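Local coordinates for protein beta-1,3-glucosyltransferase (Paecilomyces sp. J18, PDB 5JVV) that is a carbohydrate-active enzyme of the glucosyltransferase kind, folded as a curved beta-sandwich that carries four disulfide bonds, at residues G137-T142 and G233-P238; T151-C156 and G161-V166. All coordinates share one frame; numbering follows the deposited sequence. Where two conformers were deposited one is given.

How the contacts relate
Contact 1 and contact 2 lie on the same side of the chain's centre, their centres about 12 Å apart. Along the sequence, contact 2 is nested inside the loop that contact 1 closes. Both are partly buried. Contact 1 joins two loops distant in sequence through one glutamate, its bond to a backbone N-H, and a water. Contact 2 joins neighbouring parts of a beta hairpin, buries more surface, and is carried by backbone bonds and a disulfide. The segments 137-142 and 151-156 run beside each other: Cys139 O probably accepts from Cys156 N, and Ile141 N probably donates to Asn154 O. Contact 1 holds half a disulfide, Cys139, bonded to Cys230; in contact 2 the Cys156-Cys165 bond itself crosses.

Contact 1: G137-T142 and G233-P238; sequences GNCEIT and GKEFKP
Glu235 reaches across to Gly137 and Cys139 and takes part in each direct contact between the two segments. Its side chain bends at the second torsion (chi2 -67°). The bend turns the carboxylate toward the start of the 137-142 loop. There Gly137 N donates to Glu235 OE2 over 2.8 Å, with an angle of 154° at the hydrogen. The N-H comes from above the carboxylate plane, 41° out of it. Gly137 CA follows close behind, 3.5 Å from Glu235 OE2. The other oxygen has a water partner. This water donates to Glu235 OE1 at 2.8 Å and to Asn138 O at 3.0 Å, which makes a second, indirect link to the same loop. Donors at both carboxylate oxygens would probably steady the negative charge of Glu235.

Segment 137-142 follows strand 130-134, while segment 233-238 leads from the end of a 3-10 segment toward strand 240-247. Both strands belong to one curved sheet of the beta-sandwich. The segments are 91 residues apart in sequence. Cys139 is disulfide-bonded to Cys230, a little earlier in the chain than Glu235, and Glu235 adds a polar clasp beside this bond.

Cys139 supplies the apolar side of the contact. Its sulfur lies alongside the glutamate stem, with Cys139 SG 3.7 Å from Glu235 CG. The sulfur also flanks the carboxylate, with Cys139 SG 3.7 Å from Glu235 OE1. Within its own segment, Glu235 CB rests over the rim of one face of the Phe236 ring. Ile232 also packs on Cys139.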
loop_
_atom_site.group_PDB
_atom_site.type_symbol
_atom_site.label_atom_id
_atom_site.label_comp_id
_atom_site.label_asym_id
_atom_site.label_seq_id
_atom_site.Cartn_x
_atom_site.Cartn_y
_atom_site.Cartn_z
ATOM N N GLY A 137 -2.577 6.316 20.627
ATOM C CA GLY A 137 -2.038 7.292 21.560
ATOM C C GLY A 137 -1.664 8.620 20.935
ATOM O O GLY A 137 -1.562 8.737 19.715
ATOM N N ASN A 138 -1.459 9.628 21.780
ATOM C CA ASN A 138 -0.949 10.920 21.329
ATOM C C ASN A 138 0.480 10.778 20.825
ATOM O O ASN A 138 1.390 10.445 21.588
ATOM C CB ASN A 138 -0.959 11.932 22.480
ATOM C CG ASN A 138 -2.321 12.066 23.136
ATOM O OD1 ASN A 138 -2.430 12.084 24.364
ATOM N ND2 ASN A 138 -3.368 12.154 22.322
ATOM N N CYS A 139 0.668 11.026 19.530
ATOM C CA CYS A 139 1.967 10.866 18.890
ATOM C C CYS A 139 2.141 11.973 17.870
ATOM O O CYS A 139 1.379 12.042 16.900
ATOM C CB CYS A 139 2.027 9.522 18.145
ATOM S SG CYS A 139 1.996 8.039 19.167
ATOM N N GLU A 140 3.126 12.833 18.084
ATOM C CA GLU A 140 3.505 13.849 17.107
ATOM C C GLU A 140 4.851 13.462 16.513
ATOM O O GLU A 140 5.819 13.252 17.252
ATOM C CB GLU A 140 3.624 15.227 17.776
ATOM C CG GLU A 140 4.065 16.348 16.824
ATOM C CD GLU A 140 4.536 17.619 17.531
ATOM O OE1 GLU A 140 5.083 18.511 16.836
ATOM O OE2 GLU A 140 4.381 17.736 18.772
ATOM N N ILE A 141 4.934 13.360 15.190
ATOM C CA ILE A 141 6.218 13.063 14.553
ATOM C C ILE A 141 7.014 14.359 14.387
ATOM O O ILE A 141 6.462 15.402 14.012
ATOM C CB ILE A 141 6.070 12.305 13.210
ATOM C CG1 ILE A 141 5.152 13.048 12.231
ATOM C CG2 ILE A 141 5.497 10.917 13.447
ATOM C CD1 ILE A 141 5.164 12.406 10.831
ATOM N N THR A 142 8.304 14.302 14.698
ATOM C CA THR A 142 9.127 15.509 14.771
ATOM C C THR A 142 10.493 15.335 14.108
ATOM O O THR A 142 11.445 16.054 14.435
ATOM C CB THR A 142 9.355 15.945 16.235
ATOM O OG1 THR A 142 10.036 14.902 16.953
ATOM C CG2 THR A 142 8.027 16.247 16.929
ATOM N N GLY A 233 6.579 2.809 17.850
ATOM C CA GLY A 233 6.475 1.379 17.604
ATOM C C GLY A 233 5.750 0.599 18.687
ATOM O O GLY A 233 5.386 -0.563 18.473
ATOM N N LYS A 234 5.542 1.220 19.850
ATOM C CA LYS A 234 4.791 0.575 20.923
ATOM C C LYS A 234 3.292 0.795 20.746
ATOM O O LYS A 234 2.474 0.249 21.491
ATOM C CB LYS A 234 5.230 1.096 22.296
ATOM C CG LYS A 234 6.592 0.627 22.765
ATOM C CD LYS A 234 6.790 1.033 24.228
ATOM C CE LYS A 234 8.197 0.763 24.717
ATOM N NZ LYS A 234 8.292 0.976 26.196
ATOM N N GLU A 235 2.934 1.595 19.748
ATOM C CA GLU A 235 1.530 1.830 19.421
ATOM C C GLU A 235 0.872 0.676 18.686
ATOM O O GLU A 235 -0.349 0.666 18.497
ATOM C CB GLU A 235 1.389 3.092 18.570
ATOM C CG GLU A 235 1.720 4.370 19.309
ATOM C CD GLU A 235 0.730 4.692 20.425
ATOM O OE1 GLU A 235 1.173 5.221 21.467
ATOM O OE2 GLU A 235 -0.482 4.425 20.259
ATOM N N PHE A 236 1.678 -0.290 18.264
ATOM C CA PHE A 236 1.183 -1.374 17.431
ATOM C C PHE A 236 1.461 -2.742 18.024
ATOM O O PHE A 236 2.585 -3.038 18.442
ATOM C CB PHE A 236 1.784 -1.263 16.021
ATOM C CG PHE A 236 1.500 0.052 15.363
ATOM C CD1 PHE A 236 0.261 0.296 14.797
ATOM C CD2 PHE A 236 2.452 1.064 15.351
ATOM C CE1 PHE A 236 -0.028 1.532 14.219
ATOM C CE2 PHE A 236 2.175 2.297 14.760
ATOM C CZ PHE A 236 0.934 2.525 14.197
ATOM N N LYS A 237 0.429 -3.565 18.072
ATOM C CA LYS A 237 0.562 -4.965 18.334
ATOM C C LYS A 237 1.058 -5.714 17.092
ATOM O O LYS A 237 1.152 -5.119 16.106
ATOM C CB LYS A 237 -0.746 -5.487 18.787
ATOM C CG LYS A 237 -0.990 -4.867 20.105
ATOM C CD LYS A 237 -2.300 -5.194 20.639
ATOM C CE LYS A 237 -2.360 -4.714 22.052
ATOM N NZ LYS A 237 -3.641 -5.268 22.319
ATOM N N PRO A 238 1.353 -6.993 17.175
ATOM C CA PRO A 238 1.793 -7.671 15.948
ATOM C C PRO A 238 0.795 -7.421 14.803
ATOM O O PRO A 238 -0.419 -7.419 15.036
ATOM C CB PRO A 238 1.822 -9.147 16.359
ATOM C CG PRO A 238 2.124 -9.105 17.840
ATOM C CD PRO A 238 1.381 -7.897 18.346
HETATM O O HOH W 1 0.998 7.691 22.827
#

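Contact 2: T151-C156 and G161-V166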
loop_
_atom_site.group_PDB
_atom_site.type_symbol
_atom_site.label_atom_id
_atom_site.label_comp_id
_atom_site.label_asym_id
_atom_site.label_seq_id
_atom_site.Cartn_x
_atom_site.Cartn_y
_atom_site.Cartn_z
ATOM N N THR A 151 6.715 16.043 5.597
ATOM C CA THR A 151 5.581 15.839 6.499
ATOM C C THR A 151 4.483 16.852 6.191
ATOM O O THR A 151 4.742 18.063 6.165
ATOM C CB THR A 151 5.992 15.998 7.970
ATOM O OG1 THR A 151 6.985 15.014 8.300
ATOM C CG2 THR A 151 4.775 15.830 8.869
ATOM N N THR A 152 3.272 16.360 5.921
ATOM C CA THR A 152 2.136 17.247 5.649
ATOM C C THR A 152 1.127 17.283 6.794
ATOM O O THR A 152 0.283 18.169 6.855
ATOM C CB THR A 152 1.431 16.893 4.321
ATOM O OG1 THR A 152 0.994 15.534 4.356
ATOM C CG2 THR A 152 2.379 17.070 3.153
ATOM N N SER A 153 1.208 16.307 7.691
ATOM C CA SER A 153 0.397 16.284 8.905
ATOM C C SER A 153 1.209 15.590 9.987
ATOM O O SER A 153 1.664 14.464 9.776
ATOM C CB SER A 153 -0.909 15.527 8.654
ATOM O OG SER A 153 -1.600 15.290 9.868
ATOM N N ASN A 154 1.398 16.241 11.132
ATOM C CA ASN A 154 2.278 15.673 12.154
ATOM C C ASN A 154 1.643 14.959 13.353
ATOM O O ASN A 154 2.361 14.417 14.178
ATOM C CB ASN A 154 3.309 16.702 12.639
ATOM C CG ASN A 154 2.679 17.876 13.357
ATOM O OD1 ASN A 154 1.484 17.879 13.646
ATOM N ND2 ASN A 154 3.485 18.888 13.639
ATOM N N GLN A 155 0.318 14.951 13.462
ATOM C CA GLN A 155 -0.337 14.248 14.572
ATOM C C GLN A 155 -0.926 12.920 14.116
ATOM O O GLN A 155 -1.818 12.891 13.268
ATOM C CB GLN A 155 -1.434 15.116 15.197
ATOM C CG GLN A 155 -0.922 16.424 15.793
ATOM C CD GLN A 155 -0.189 16.236 17.114
ATOM O OE1 GLN A 155 -0.260 15.176 17.740
ATOM N NE2 GLN A 155 0.493 17.283 17.558
ATOM N N CYS A 156 -0.434 11.822 14.687
ATOM C CA CYS A 156 -0.860 10.484 14.277
ATOM C C CYS A 156 -2.169 10.000 14.887
ATOM O O CYS A 156 -2.814 9.125 14.324
ATOM C CB CYS A 156 0.222 9.450 14.602
ATOM S SG CYS A 156 1.882 9.825 14.036
ATOM N N GLY A 161 -7.497 13.583 15.050
ATOM C CA GLY A 161 -8.114 13.808 13.756
ATOM C C GLY A 161 -8.019 12.599 12.848
ATOM O O GLY A 161 -7.288 11.648 13.146
ATOM N N PRO A 162 -8.749 12.630 11.723
ATOM C CA PRO A 162 -8.825 11.484 10.811
ATOM C C PRO A 162 -7.641 11.357 9.844
ATOM O O PRO A 162 -7.436 10.282 9.285
ATOM C CB PRO A 162 -10.112 11.757 10.025
ATOM C CG PRO A 162 -10.213 13.243 9.996
ATOM C CD PRO A 162 -9.657 13.722 11.319
ATOM N N ALA A 163 -6.882 12.430 9.654
ATOM C CA ALA A 163 -5.796 12.426 8.679
ATOM C C ALA A 163 -4.652 11.499 9.076
ATOM O O ALA A 163 -4.016 10.888 8.217
ATOM C CB ALA A 163 -5.276 13.837 8.454
ATOM N N GLY A 164 -4.389 11.402 10.377
ATOM C CA GLY A 164 -3.209 10.691 10.845
ATOM C C GLY A 164 -1.975 11.519 10.541
ATOM O O GLY A 164 -2.090 12.669 10.115
ATOM N N CYS A 165 -0.787 10.964 10.783
ATOM C CA CYS A 165 0.440 11.667 10.437
ATOM C C CYS A 165 0.928 11.203 9.074
ATOM O O CYS A 165 1.119 10.007 8.835
ATOM C CB CYS A 165 1.517 11.504 11.519
ATOM S SG CYS A 165 1.850 9.797 12.000
ATOM N N VAL A 166 1.107 12.166 8.179
ATOM C CA VAL A 166 1.295 11.890 6.764
ATOM C C VAL A 166 2.617 12.469 6.302
ATOM O O VAL A 166 2.920 13.630 6.585
ATOM C CB VAL A 166 0.172 12.548 5.945
ATOM C CG1 VAL A 166 0.423 12.368 4.460
ATOM C CG2 VAL A 166 -1.195 11.995 6.362
HETATM O O HOH W 2 -4.404 12.618 13.213
HETATM O O HOH W 3 -5.463 9.286 12.898
#
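Cys156 and Cys165 meet because their first torsions turn the sulfurs toward each other. Cys156 SG stands beside its backbone N (chi1 -51°), whereas Cys165 SG sits between N and the carbonyl carbon (chi1 52°). The resulting disulfide joins Cys156 SG to Cys165 SG at 2.0 Å. Its chi3 of 92° is close to a right angle, the relaxed twist for such a bond.

Away from the disulfide, the segments form the loop end of a beta hairpin between strands 150-153 and 165-168. Val166 O accepts from Thr152 N at 2.8 Å. The same oxygen also takes a weak bond from Ser153 N at 3.4 Å. Two residues thus face one, which is a classic beta bulge. In the return direction Val166 N donates to Ser153 O at 2.9 Å, making Ser153 and Val166 an antiparallel hydrogen-bonded pair. Their side chains share one face of the sheet. Thr152 adds an oblique side-chain touch, with OG1 3.2 Å from Val166 CG1. On its other edge strand 165-168 pairs with strand 130-134, where Cys165 touches Leu133 and Val166 touches Val132.

In one of the two conformers of Ser153, OG donates to Gly164 O at 2.7 Å, in the carbonyl plane, so this bond is probably not always made. Where the segments part at the loop, water takes over. One water donates to both Cys156 O and Gly161 O, each at 3.0 Å. Another probably donates to Gln155 O and accepts a weak bond from Gly164 N.

The disulfide fixes the loop end of the hairpin covalently, while water bridges the loop carbonyls there, where direct backbone bonds between the segments have ended.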